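Local coordinates for protein colicin B (Escherichia coli, PDB 1RH1) that kills Escherichia coli and closely related bacteria by forming channels that depolarise the cytoplasmic membrane and so dissipate cellular energy, at residues Gly95-Lys98 with Val99-Ala102; Asp152-Ala155 with Ser156-Pro159; Asp173-Asn177 with Gly178-Met182; Asn316-Lys319 with Thr320-Lys324; Glu448-Ile452 with Ser453-Ser457. One frame throughout, in Å; residues are numbered along the deposited sequence.

Contact 1. Residues Gly95-Lys98 with Val99-Ala102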
loop_
_atom_site.group_PDB
_atom_site.type_symbol
_atom_site.label_atom_id
_atom_site.label_comp_id
_atom_site.label_asym_id
_atom_site.label_seq_id
_atom_site.Cartn_x
_atom_site.Cartn_y
_atom_site.Cartn_z
ATOM N N GLY A 95 -33.341 -17.110 2.711
ATOM C CA GLY A 95 -32.885 -17.544 1.400
ATOM C C GLY A 95 -31.421 -17.892 1.232
ATOM O O GLY A 95 -30.577 -17.738 2.119
ATOM N N ASN A 96 -31.151 -18.363 0.011
ATOM C CA ASN A 96 -29.827 -18.850 -0.364
ATOM C C ASN A 96 -28.889 -17.721 -0.766
ATOM O O ASN A 96 -29.073 -17.044 -1.785
ATOM C CB ASN A 96 -29.942 -19.837 -1.526
ATOM C CG ASN A 96 -31.108 -20.823 -1.432
ATOM O OD1 ASN A 96 -31.541 -21.272 -0.364
ATOM N ND2 ASN A 96 -31.659 -21.168 -2.593
ATOM N N GLU A 97 -27.898 -17.480 0.083
ATOM C CA GLU A 97 -26.913 -16.465 -0.217
ATOM C C GLU A 97 -25.545 -17.062 -0.472
ATOM O O GLU A 97 -25.279 -18.158 0.039
ATOM C CB GLU A 97 -26.879 -15.479 0.935
ATOM C CG GLU A 97 -26.935 -16.017 2.358
ATOM C CD GLU A 97 -25.608 -16.514 2.900
ATOM O OE1 GLU A 97 -24.746 -15.689 3.214
ATOM O OE2 GLU A 97 -25.461 -17.729 3.014
ATOM N N LYS A 98 -24.667 -16.403 -1.253
ATOM C CA LYS A 98 -23.374 -17.001 -1.581
ATOM C C LYS A 98 -22.146 -16.471 -0.832
ATOM O O LYS A 98 -21.033 -16.998 -1.006
ATOM C CB LYS A 98 -23.207 -16.875 -3.107
ATOM C CG LYS A 98 -22.155 -17.784 -3.793
ATOM C CD LYS A 98 -22.336 -19.294 -3.552
ATOM C CE LYS A 98 -23.632 -19.950 -4.069
ATOM N NZ LYS A 98 -23.776 -21.318 -3.580
ATOM N N VAL A 99 -22.337 -15.482 0.068
ATOM C CA VAL A 99 -21.218 -14.875 0.785
ATOM C C VAL A 99 -20.619 -15.798 1.809
ATOM O O VAL A 99 -19.411 -15.883 1.920
ATOM C CB VAL A 99 -21.616 -13.606 1.507
ATOM C CG1 VAL A 99 -20.353 -12.897 1.949
ATOM C CG2 VAL A 99 -22.401 -12.698 0.590
ATOM N N SER A 100 -21.443 -16.529 2.538
ATOM C CA SER A 100 -20.993 -17.443 3.557
ATOM C C SER A 100 -20.040 -18.507 3.026
ATOM O O SER A 100 -19.126 -18.910 3.743
ATOM C CB SER A 100 -22.242 -18.032 4.162
ATOM O OG SER A 100 -22.005 -18.970 5.200
ATOM N N ALA A 101 -20.207 -18.929 1.767
ATOM C CA ALA A 101 -19.298 -19.883 1.138
ATOM C C ALA A 101 -17.979 -19.219 0.767
ATOM O O ALA A 101 -16.921 -19.793 1.023
ATOM C CB ALA A 101 -19.893 -20.447 -0.127
ATOM N N ALA A 102 -17.996 -18.014 0.173
ATOM C CA ALA A 102 -16.790 -17.269 -0.146
ATOM C C ALA A 102 -16.021 -16.890 1.111
ATOM O O ALA A 102 -14.801 -16.762 1.087
ATOM C CB ALA A 102 -17.139 -15.990 -0.860
#

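Contact 2. Residues Asp152-Ala155 with Ser156-Pro159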
loop_
_atom_site.group_PDB
_atom_site.type_symbol
_atom_site.label_atom_id
_atom_site.label_comp_id
_atom_site.label_asym_id
_atom_site.label_seq_id
_atom_site.Cartn_x
_atom_site.Cartn_y
_atom_site.Cartn_z
ATOM N N ASP A 152 -16.672 -7.004 14.606
ATOM C CA ASP A 152 -16.843 -7.373 16.032
ATOM C C ASP A 152 -17.126 -6.289 17.082
ATOM O O ASP A 152 -17.257 -6.582 18.281
ATOM C CB ASP A 152 -15.625 -8.139 16.536
ATOM C CG ASP A 152 -15.618 -9.597 16.117
ATOM O OD1 ASP A 152 -14.539 -10.193 16.156
ATOM O OD2 ASP A 152 -16.676 -10.137 15.763
ATOM N N ILE A 153 -17.203 -5.026 16.609
ATOM C CA ILE A 153 -17.528 -3.839 17.386
ATOM C C ILE A 153 -19.030 -3.871 17.593
ATOM O O ILE A 153 -19.820 -4.087 16.664
ATOM C CB ILE A 153 -17.070 -2.575 16.599
ATOM C CG1 ILE A 153 -15.543 -2.555 16.677
ATOM C CG2 ILE A 153 -17.758 -1.305 17.092
ATOM C CD1 ILE A 153 -14.868 -1.186 16.722
ATOM N N PRO A 154 -19.461 -3.712 18.846
ATOM C CA PRO A 154 -20.874 -3.720 19.192
ATOM C C PRO A 154 -21.548 -2.521 18.547
ATOM O O PRO A 154 -20.946 -1.447 18.410
ATOM C CB PRO A 154 -20.876 -3.683 20.706
ATOM C CG PRO A 154 -19.523 -4.221 21.095
ATOM C CD PRO A 154 -18.631 -3.588 20.042
ATOM N N ALA A 155 -22.791 -2.736 18.124
ATOM C CA ALA A 155 -23.627 -1.684 17.584
ATOM C C ALA A 155 -23.592 -0.457 18.477
ATOM O O ALA A 155 -23.323 0.665 18.051
ATOM C CB ALA A 155 -25.035 -2.200 17.494
ATOM N N SER A 156 -23.726 -0.797 19.767
ATOM C CA SER A 156 -23.678 0.079 20.938
ATOM C C SER A 156 -22.347 0.801 21.106
ATOM O O SER A 156 -22.284 1.765 21.869
ATOM C CB SER A 156 -23.937 -0.738 22.200
ATOM O OG SER A 156 -24.971 -1.707 21.996
ATOM N N GLN A 157 -21.279 0.346 20.427
ATOM C CA GLN A 157 -19.975 0.983 20.441
ATOM C C GLN A 157 -19.500 1.538 19.105
ATOM O O GLN A 157 -18.348 1.974 18.967
ATOM C CB GLN A 157 -18.981 0.004 20.944
ATOM C CG GLN A 157 -18.987 -0.055 22.451
ATOM C CD GLN A 157 -18.197 -1.255 22.936
ATOM O OE1 GLN A 157 -17.015 -1.453 22.619
ATOM N NE2 GLN A 157 -18.899 -2.094 23.701
ATOM N N LEU A 158 -20.389 1.537 18.098
ATOM C CA LEU A 158 -20.121 2.179 16.813
ATOM C C LEU A 158 -19.735 3.640 16.979
ATOM O O LEU A 158 -20.236 4.286 17.902
ATOM C CB LEU A 158 -21.336 2.159 15.925
ATOM C CG LEU A 158 -21.721 0.844 15.346
ATOM C CD1 LEU A 158 -23.025 1.040 14.619
ATOM C CD2 LEU A 158 -20.607 0.313 14.456
ATOM N N PRO A 159 -18.891 4.247 16.149
ATOM C CA PRO A 159 -18.635 5.680 16.193
ATOM C C PRO A 159 -19.868 6.526 15.826
ATOM O O PRO A 159 -20.887 6.039 15.328
ATOM C CB PRO A 159 -17.500 5.865 15.232
ATOM C CG PRO A 159 -17.044 4.489 14.820
ATOM C CD PRO A 159 -18.291 3.656 14.968
#

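Contact 3. Residues Asp173-Asn177 with Gly178-Met182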
loop_
_atom_site.group_PDB
_atom_site.type_symbol
_atom_site.label_atom_id
_atom_site.label_comp_id
_atom_site.label_asym_id
_atom_site.label_seq_id
_atom_site.Cartn_x
_atom_site.Cartn_y
_atom_site.Cartn_z
ATOM N N ASP A 173 -15.855 -5.130 -5.143
ATOM C CA ASP A 173 -15.726 -5.895 -6.366
ATOM C C ASP A 173 -14.290 -6.166 -6.751
ATOM O O ASP A 173 -13.368 -5.581 -6.198
ATOM C CB ASP A 173 -16.515 -5.180 -7.496
ATOM C CG ASP A 173 -15.964 -3.966 -8.220
ATOM O OD1 ASP A 173 -15.256 -3.142 -7.646
ATOM O OD2 ASP A 173 -16.275 -3.835 -9.396
ATOM N N LEU A 174 -14.122 -7.123 -7.662
ATOM C CA LEU A 174 -12.833 -7.657 -8.059
ATOM C C LEU A 174 -12.702 -7.702 -9.559
ATOM O O LEU A 174 -13.363 -8.488 -10.256
ATOM C CB LEU A 174 -12.636 -9.098 -7.584
ATOM C CG LEU A 174 -11.590 -9.479 -6.622
ATOM C CD1 LEU A 174 -11.235 -10.882 -6.947
ATOM C CD2 LEU A 174 -10.395 -8.580 -6.698
ATOM N N MET A 175 -11.782 -6.888 -10.046
ATOM C CA MET A 175 -11.504 -6.929 -11.462
ATOM C C MET A 175 -10.586 -8.114 -11.719
ATOM O O MET A 175 -9.408 -8.079 -11.372
ATOM C CB MET A 175 -10.855 -5.625 -11.842
ATOM C CG MET A 175 -11.360 -4.994 -13.133
ATOM S SD MET A 175 -13.124 -4.705 -13.167
ATOM C CE MET A 175 -13.102 -5.777 -14.543
ATOM N N GLN A 176 -11.111 -9.221 -12.251
ATOM C CA GLN A 176 -10.278 -10.377 -12.529
ATOM C C GLN A 176 -10.326 -10.843 -13.968
ATOM O O GLN A 176 -11.218 -11.586 -14.381
ATOM C CB GLN A 176 -10.675 -11.527 -11.669
ATOM C CG GLN A 176 -10.270 -11.262 -10.260
ATOM C CD GLN A 176 -9.477 -12.404 -9.655
ATOM O OE1 GLN A 176 -8.323 -12.217 -9.251
ATOM N NE2 GLN A 176 -10.085 -13.601 -9.581
ATOM N N ASN A 177 -9.283 -10.410 -14.694
ATOM C CA ASN A 177 -9.017 -10.655 -16.114
ATOM C C ASN A 177 -9.969 -9.958 -17.053
ATOM O O ASN A 177 -10.526 -10.535 -17.993
ATOM C CB ASN A 177 -9.024 -12.166 -16.452
ATOM C CG ASN A 177 -7.719 -12.823 -16.034
ATOM O OD1 ASN A 177 -6.635 -12.410 -16.451
ATOM N ND2 ASN A 177 -7.777 -13.847 -15.182
ATOM N N GLY A 178 -10.131 -8.665 -16.774
ATOM C CA GLY A 178 -10.980 -7.832 -17.584
ATOM C C GLY A 178 -12.452 -8.086 -17.330
ATOM O O GLY A 178 -13.240 -7.283 -17.811
ATOM N N THR A 179 -12.877 -9.165 -16.641
ATOM C CA THR A 179 -14.272 -9.398 -16.266
ATOM C C THR A 179 -14.455 -9.033 -14.784
ATOM O O THR A 179 -13.653 -9.458 -13.943
ATOM C CB THR A 179 -14.696 -10.899 -16.547
ATOM O OG1 THR A 179 -15.163 -11.465 -15.319
ATOM C CG2 THR A 179 -13.578 -11.757 -17.108
ATOM N N GLN A 180 -15.490 -8.234 -14.450
ATOM C CA GLN A 180 -15.722 -7.770 -13.082
ATOM C C GLN A 180 -16.470 -8.784 -12.227
ATOM O O GLN A 180 -17.501 -9.335 -12.609
ATOM C CB GLN A 180 -16.498 -6.444 -13.124
ATOM C CG GLN A 180 -17.020 -5.810 -11.838
ATOM C CD GLN A 180 -18.001 -4.691 -12.131
ATOM O OE1 GLN A 180 -17.706 -3.529 -11.944
ATOM N NE2 GLN A 180 -19.196 -4.936 -12.621
ATOM N N TYR A 181 -15.895 -9.026 -11.049
ATOM C CA TYR A 181 -16.427 -9.929 -10.040
ATOM C C TYR A 181 -16.965 -9.213 -8.807
ATOM O O TYR A 181 -16.676 -8.035 -8.630
ATOM C CB TYR A 181 -15.327 -10.854 -9.623
ATOM C CG TYR A 181 -15.070 -11.882 -10.688
ATOM C CD1 TYR A 181 -14.245 -11.610 -11.774
ATOM C CD2 TYR A 181 -15.687 -13.123 -10.558
ATOM C CE1 TYR A 181 -14.039 -12.589 -12.738
ATOM C CE2 TYR A 181 -15.478 -14.104 -11.522
ATOM C CZ TYR A 181 -14.656 -13.821 -12.599
ATOM O OH TYR A 181 -14.469 -14.796 -13.547
ATOM N N MET A 182 -17.784 -9.846 -7.964
ATOM C CA MET A 182 -18.099 -9.277 -6.663
ATOM C C MET A 182 -17.549 -10.241 -5.628
ATOM O O MET A 182 -17.829 -11.438 -5.688
ATOM C CB MET A 182 -19.594 -9.105 -6.510
ATOM C CG MET A 182 -20.044 -7.950 -7.390
ATOM S SD MET A 182 -21.047 -6.760 -6.496
ATOM C CE MET A 182 -19.865 -6.320 -5.263
#

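Contact 4. Residues Asn316-Lys319 with Thr320-Lys324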
loop_
_atom_site.group_PDB
_atom_site.type_symbol
_atom_site.label_atom_id
_atom_site.label_comp_id
_atom_site.label_asym_id
_atom_site.label_seq_id
_atom_site.Cartn_x
_atom_site.Cartn_y
_atom_site.Cartn_z
ATOM N N ASN A 316 12.678 -2.991 -0.501
ATOM C CA ASN A 316 13.104 -4.112 0.285
ATOM C C ASN A 316 14.572 -4.243 0.030
ATOM O O ASN A 316 15.321 -4.041 0.971
ATOM C CB ASN A 316 12.424 -5.396 -0.126
ATOM C CG ASN A 316 12.776 -6.558 0.807
ATOM O OD1 ASN A 316 12.902 -6.423 2.034
ATOM N ND2 ASN A 316 12.929 -7.742 0.210
ATOM N N ASP A 317 14.998 -4.474 -1.216
ATOM C CA ASP A 317 16.407 -4.591 -1.554
ATOM C C ASP A 317 17.233 -3.424 -1.027
ATOM O O ASP A 317 18.370 -3.638 -0.601
ATOM C CB ASP A 317 16.540 -4.704 -3.072
ATOM C CG ASP A 317 16.026 -6.004 -3.726
ATOM O OD1 ASP A 317 15.486 -6.886 -3.042
ATOM O OD2 ASP A 317 16.180 -6.147 -4.945
ATOM N N GLU A 318 16.654 -2.212 -0.933
ATOM C CA GLU A 318 17.370 -1.066 -0.378
ATOM C C GLU A 318 17.608 -1.299 1.109
ATOM O O GLU A 318 18.728 -1.133 1.589
ATOM C CB GLU A 318 16.555 0.231 -0.609
ATOM C CG GLU A 318 17.269 1.577 -0.375
ATOM C CD GLU A 318 16.702 2.776 -1.168
ATOM O OE1 GLU A 318 16.711 3.907 -0.665
ATOM O OE2 GLU A 318 16.272 2.598 -2.312
ATOM N N LYS A 319 16.569 -1.762 1.808
ATOM C CA LYS A 319 16.618 -2.069 3.229
ATOM C C LYS A 319 17.637 -3.153 3.585
ATOM O O LYS A 319 18.302 -3.067 4.623
ATOM C CB LYS A 319 15.230 -2.502 3.658
ATOM C CG LYS A 319 14.997 -2.918 5.102
ATOM C CD LYS A 319 14.986 -1.680 5.991
ATOM C CE LYS A 319 13.853 -1.789 7.031
ATOM N NZ LYS A 319 13.500 -0.482 7.583
ATOM N N THR A 320 17.797 -4.166 2.715
ATOM C CA THR A 320 18.713 -5.247 3.021
ATOM C C THR A 320 20.157 -4.832 2.807
ATOM O O THR A 320 21.009 -5.304 3.556
ATOM C CB THR A 320 18.430 -6.539 2.173
ATOM O OG1 THR A 320 19.074 -6.390 0.929
ATOM C CG2 THR A 320 16.953 -6.792 1.932
ATOM N N VAL A 321 20.487 -3.979 1.825
ATOM C CA VAL A 321 21.891 -3.592 1.646
ATOM C C VAL A 321 22.275 -2.551 2.680
ATOM O O VAL A 321 23.422 -2.476 3.107
ATOM C CB VAL A 321 22.188 -3.030 0.209
ATOM C CG1 VAL A 321 21.660 -4.079 -0.731
ATOM C CG2 VAL A 321 21.522 -1.719 -0.144
ATOM N N LEU A 322 21.308 -1.760 3.133
ATOM C CA LEU A 322 21.607 -0.815 4.179
ATOM C C LEU A 322 21.806 -1.582 5.488
ATOM O O LEU A 322 22.745 -1.221 6.206
ATOM C CB LEU A 322 20.462 0.217 4.289
ATOM C CG LEU A 322 20.288 1.286 3.199
ATOM C CD1 LEU A 322 18.910 1.888 3.345
ATOM C CD2 LEU A 322 21.340 2.374 3.304
ATOM N N THR A 323 21.036 -2.657 5.803
ATOM C CA THR A 323 21.278 -3.352 7.066
ATOM C C THR A 323 22.576 -4.122 7.017
ATOM O O THR A 323 23.315 -4.047 7.993
ATOM C CB THR A 323 20.200 -4.363 7.471
ATOM O OG1 THR A 323 20.228 -5.421 6.529
ATOM C CG2 THR A 323 18.841 -3.705 7.577
ATOM N N LYS A 324 22.908 -4.828 5.932
ATOM C CA LYS A 324 24.218 -5.438 5.845
ATOM C C LYS A 324 25.313 -4.364 5.917
ATOM O O LYS A 324 26.302 -4.604 6.608
ATOM C CB LYS A 324 24.351 -6.226 4.542
ATOM C CG LYS A 324 25.603 -7.107 4.393
ATOM C CD LYS A 324 25.653 -8.140 5.516
ATOM C CE LYS A 324 26.596 -9.325 5.293
ATOM N NZ LYS A 324 28.000 -8.967 5.285
#

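Contact 5. Residues Glu448-Ile452 with Ser453-Ser457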
loop_
_atom_site.group_PDB
_atom_site.type_symbol
_atom_site.label_atom_id
_atom_site.label_comp_id
_atom_site.label_asym_id
_atom_site.label_seq_id
_atom_site.Cartn_x
_atom_site.Cartn_y
_atom_site.Cartn_z
ATOM N N GLU A 448 29.769 9.371 -7.045
ATOM C CA GLU A 448 28.793 10.314 -7.560
ATOM C C GLU A 448 28.273 9.873 -8.922
ATOM O O GLU A 448 27.059 9.896 -9.133
ATOM C CB GLU A 448 29.421 11.689 -7.659
ATOM C CG GLU A 448 29.753 12.226 -6.250
ATOM C CD GLU A 448 28.626 12.734 -5.322
ATOM O OE1 GLU A 448 28.967 13.252 -4.259
ATOM O OE2 GLU A 448 27.431 12.649 -5.636
ATOM N N SER A 449 29.153 9.386 -9.811
ATOM C CA SER A 449 28.767 8.833 -11.101
ATOM C C SER A 449 27.637 7.843 -10.971
ATOM O O SER A 449 26.686 7.919 -11.743
ATOM C CB SER A 449 29.857 8.057 -11.766
ATOM O OG SER A 449 31.003 8.851 -11.972
ATOM N N TRP A 450 27.704 6.963 -9.962
ATOM C CA TRP A 450 26.686 5.945 -9.749
ATOM C C TRP A 450 25.337 6.536 -9.488
ATOM O O TRP A 450 24.361 6.017 -10.030
ATOM C CB TRP A 450 26.957 5.065 -8.562
ATOM C CG TRP A 450 28.228 4.261 -8.643
ATOM C CD1 TRP A 450 28.856 3.932 -9.812
ATOM C CD2 TRP A 450 28.851 3.758 -7.553
ATOM N NE1 TRP A 450 29.887 3.207 -9.471
ATOM C CE2 TRP A 450 29.919 3.081 -8.129
ATOM C CE3 TRP A 450 28.654 3.781 -6.181
ATOM C CZ2 TRP A 450 30.820 2.405 -7.317
ATOM C CZ3 TRP A 450 29.558 3.104 -5.381
ATOM C CH2 TRP A 450 30.631 2.423 -5.943
ATOM N N VAL A 451 25.312 7.608 -8.673
ATOM C CA VAL A 451 24.063 8.285 -8.367
ATOM C C VAL A 451 23.550 8.976 -9.635
ATOM O O VAL A 451 22.452 8.652 -10.105
ATOM C CB VAL A 451 24.259 9.323 -7.248
ATOM C CG1 VAL A 451 22.912 9.876 -6.900
ATOM C CG2 VAL A 451 24.798 8.715 -5.981
ATOM N N ILE A 452 24.357 9.870 -10.226
ATOM C CA ILE A 452 24.012 10.587 -11.453
ATOM C C ILE A 452 23.497 9.670 -12.553
ATOM O O ILE A 452 22.401 9.925 -13.052
ATOM C CB ILE A 452 25.259 11.371 -11.915
ATOM C CG1 ILE A 452 25.433 12.511 -10.940
ATOM C CG2 ILE A 452 25.138 11.907 -13.330
ATOM C CD1 ILE A 452 26.836 13.147 -10.928
ATOM N N SER A 453 24.175 8.573 -12.913
ATOM C CA SER A 453 23.640 7.716 -13.956
ATOM C C SER A 453 22.437 6.899 -13.496
ATOM O O SER A 453 22.013 5.969 -14.190
ATOM C CB SER A 453 24.741 6.813 -14.463
ATOM O OG SER A 453 25.713 7.607 -15.142
ATOM N N GLY A 454 21.874 7.233 -12.312
ATOM C CA GLY A 454 20.608 6.648 -11.880
ATOM C C GLY A 454 20.501 5.760 -10.640
ATOM O O GLY A 454 19.388 5.242 -10.455
ATOM N N MET A 455 21.553 5.540 -9.803
ATOM C CA MET A 455 21.496 4.687 -8.599
ATOM C C MET A 455 20.983 5.483 -7.423
ATOM O O MET A 455 21.337 6.649 -7.245
ATOM C CB MET A 455 22.891 4.127 -8.236
ATOM C CG MET A 455 23.079 3.142 -7.068
ATOM S SD MET A 455 24.758 2.492 -6.976
ATOM C CE MET A 455 24.568 1.228 -8.165
ATOM N N ALA A 456 20.108 4.838 -6.649
ATOM C CA ALA A 456 19.569 5.412 -5.422
ATOM C C ALA A 456 20.702 5.765 -4.451
ATOM O O ALA A 456 21.531 4.887 -4.234
ATOM C CB ALA A 456 18.655 4.394 -4.776
ATOM N N SER A 457 20.827 6.972 -3.873
ATOM C CA SER A 457 21.925 7.322 -2.973
ATOM C C SER A 457 22.211 6.286 -1.910
ATOM O O SER A 457 23.366 5.919 -1.702
ATOM C CB SER A 457 21.691 8.604 -2.199
ATOM O OG SER A 457 21.756 9.799 -2.950
#

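Contact 1. Residues Gly95-Lys98 with Val99-Ala102
Turns at chi1 (42°) and chi2 (81°) fold the side chain of Glu-97 forward, so that its carboxylate comes beside Ser-100, where it makes a capping bond at the start of helix 99-110. The acceptor is OE1 and the donor the backbone N of Ser-100; at 3.5 Å between OE1 and N and 149° at the hydrogen this bond is weak. It still suits the site, because the first turn of a helix has N-H groups with no carbonyl of an earlier turn to accept their bonds, and a carboxylate there would probably also be favoured by the positive end of the helix dipole. The second oxygen, OE2, lies 3.4 Å from Ser-100 CB, so the whole carboxylate rests against the small serine.

One residue on, the carbonyl of Lys-98 opens the helical ladder. Its O takes a weak bond from Ala-102 N, 3.4 Å long but nearly straight. On the inward side of this first turn, Val-99 and Ala-102 pack on Phe-125 of strand 121-128, a buried place for a branched and a short side chain. Lys-98 and Ala-101 instead border Thr-251 in a loop, where a long flexible chain can stay partly exposed. The methyl of Ala-101 reaches over this first turn as well, its CB 3.7 Å from the carbonyl O of Lys-98.

Contact 2. Residues Asp152-Ala155 with Ser156-Pro159
Gln-157 lays its side chain obliquely across the pyrrolidine ring of Pro-154, with NE2 3.4 Å from Pro-154 CG and OE1 3.7 Å from Pro-154 CD. The glutamine reaches that far because its chain runs extended past CG (chi2 168°), and its CB already sits 3.7 Å from Pro-154 CD. This is a surface contact in which the flat amide and the aliphatic carbons of a rigid ring shelter each other while the polar end can still meet solvent.

Beneath them the chain makes a short 3-10 turn. Gln-157 N donates to Pro-154 O at 2.7 Å, and Leu-158 N donates to Ala-155 O at 3.1 Å. Each bond spans three residues, as in a 3-10 helix. Proline is well placed ahead of such a turn: it offers a carbonyl and lacks an N-H that would need a partner.

On the inner side Ile-153 CG2 meets Leu-158 CD2 at 4.2 Å, a modest apolar touch between the residues on either end of the turn. Leu-158 is the buried residue of the group. From there the turn leans on the body of the domain: Leu-158 and Ala-155 both rest on Leu-147 of helix 147-150 and on Pro-280 in a loop, while Leu-158 and Pro-159 lie against Val-165 of strand 163-167.

Contact 3. Residues Asp173-Asn177 with Gly178-Met182
Leu-174 and Tyr-181 form an antiparallel hydrogen-bonded pair in a beta hairpin, Leu-174 N giving to Tyr-181 O at 2.9 Å and Tyr-181 N returning a bond to Leu-174 O at 2.7 Å. Their side chains share one face, CB against CB at 3.8 Å. There the tyrosine ring meets Leu-174 O with its edge, in plane, and sets CD1 3.6 Å from Gln-176 CB. On the other face the flexible chain of Met-175, bent at chi2, curls over the neighbouring strand until its CE is 3.4 Å from Gln-180 N.

The strands are joined through Asn-177 and Gly-178, both at positive phi, a backbone that fits a type I′ turn centred on these two residues. Asparagine tolerates such a backbone and glycine is at home in it; with no side chain, Gly-178 fits closely beside the carbonyl of Asn-177.

Further out, Asp-173 makes a salt bridge from OD2 to Arg-297 of helix 291-340, and Gln-298 accepts from Gly-178 N. That helix thus covers the face bearing Met-175, which also touches Leu-294. On the face of Leu-174 and Gln-176 lies Val-255 of strand 252-256, while strand 121-128 extends the sheet beside Gln-180 and Met-182.

Contact 4. Residues Asn316-Lys319 with Thr320-Lys324
Four successive backbone bonds, each from a residue to the carbonyl four places earlier, wind Asn-316 to Thr-323 into regular alpha-helix; the first, Thr-320 N to Asn-316 O, is 3.0 Å long. Thr-320 adds a side-chain bond to this ladder. With OG1 tucked between its backbone N and carbonyl carbon (chi1 84°), the hydroxyl is directed to the N-terminal side of the helix and donates to Asp-317 O at 3.2 Å. Val-321 N reaches the same oxygen, also at 3.2 Å and from the same face of its plane, so two donors share one acceptor. The methyl of Thr-320 is thereby swung over the preceding turn, CG2 3.3 Å from Asn-316 O.

Thr-323 repeats the device one turn later: its OG1 donates at 3.1 Å to Thr-320 O, which Lys-324 N also uses. Along a different ridge Glu-318 and Leu-322 lie side by side, pointing the same way, with Glu-318 CG 4.1 Å from Leu-322 CD1. The leucine is buried against Ile-355 of helix 342-357 and Ala-458 of helix 457-472, whereas Lys-319 and Asn-316 suit the exposed side of the long helix 291-340.

Chemically, a threonine in a helix need not seek a distant partner. Each hydroxyl donates its proton to a carbonyl of the helix itself, so Asp-317 O and Thr-320 O each serve two donors, while the aliphatic part of Glu-318 lies against Leu-322.

Contact 5. Residues Glu448-Ile452 with Ser453-Ser457
Trp-450 and Met-455 lie side by side on the packed flank of a Schellman motif that ends helix 441-452. The sulfur of Met-455 sits 3.7 Å from Trp-450 CB and 4.9 Å from the centre of the five-membered ring, an oblique Met-aromatic contact. It gets there because CG of Met-455 stands anti to its backbone N (chi1 -176°) and the thioether bends only near its tip. A long, polarisable chain suits this place, just past the glycine, where the motif commonly pairs an apolar residue with one in the last turn.

The backbone bonds that define the ending are Met-455 N to Trp-450 O at 2.9 Å and Gly-454 N to Val-451 O at 2.7 Å. A further CA-H...O contact, Val-451 CA to Met-455 O at 3.4 Å, lies where the departing chain passes the helix, and Val-451 CG1 approaches Ser-457 OG at 4.1 Å.

The other flank is the looser one: Ile-452, Ser-453 and Gly-454 are exposed, though Ile-452 also touches Tyr-366 of helix 366-376. The helix makes its last regular bond here, from Ser-453 N to Ser-449 O, 2.8 Å long and nearly straight. Gly-454 takes up a positive phi of 116°, a conformation readily open to glycine.

Beyond this turn Ala-456 occupies the N-cap position of helix 457-472, within a segment predicted to cross the membrane. Trp-450, Val-451 and Met-455 all pack on Ala-460 of that helix, while helix 420-435 meets the pair through Ile-427, against Trp-450, and Tyr-420, against Met-455.

All five contacts are local, but they answer different needs. Contact 2 is the most superficial, a turn with a single buried side chain; contact 3 has the largest share of buried residues and is built of strand pairing. Contact 1 starts helix 99-110 and contact 5 ends helix 441-452: a carboxylate takes one weak N-H bond in the first, a glycine turn the last carbonyls in the second. Contact 4 lies within helix 291-340, the same helix that covers contact 3 some 36 Å away between centres, so one element serves both domains. Contacts 4 and 5 touch, Glu-318 OE2 lying 3.9 Å from Ala-456 CB, in the pore-forming part; contacts 1 and 3 both meet strand 121-128.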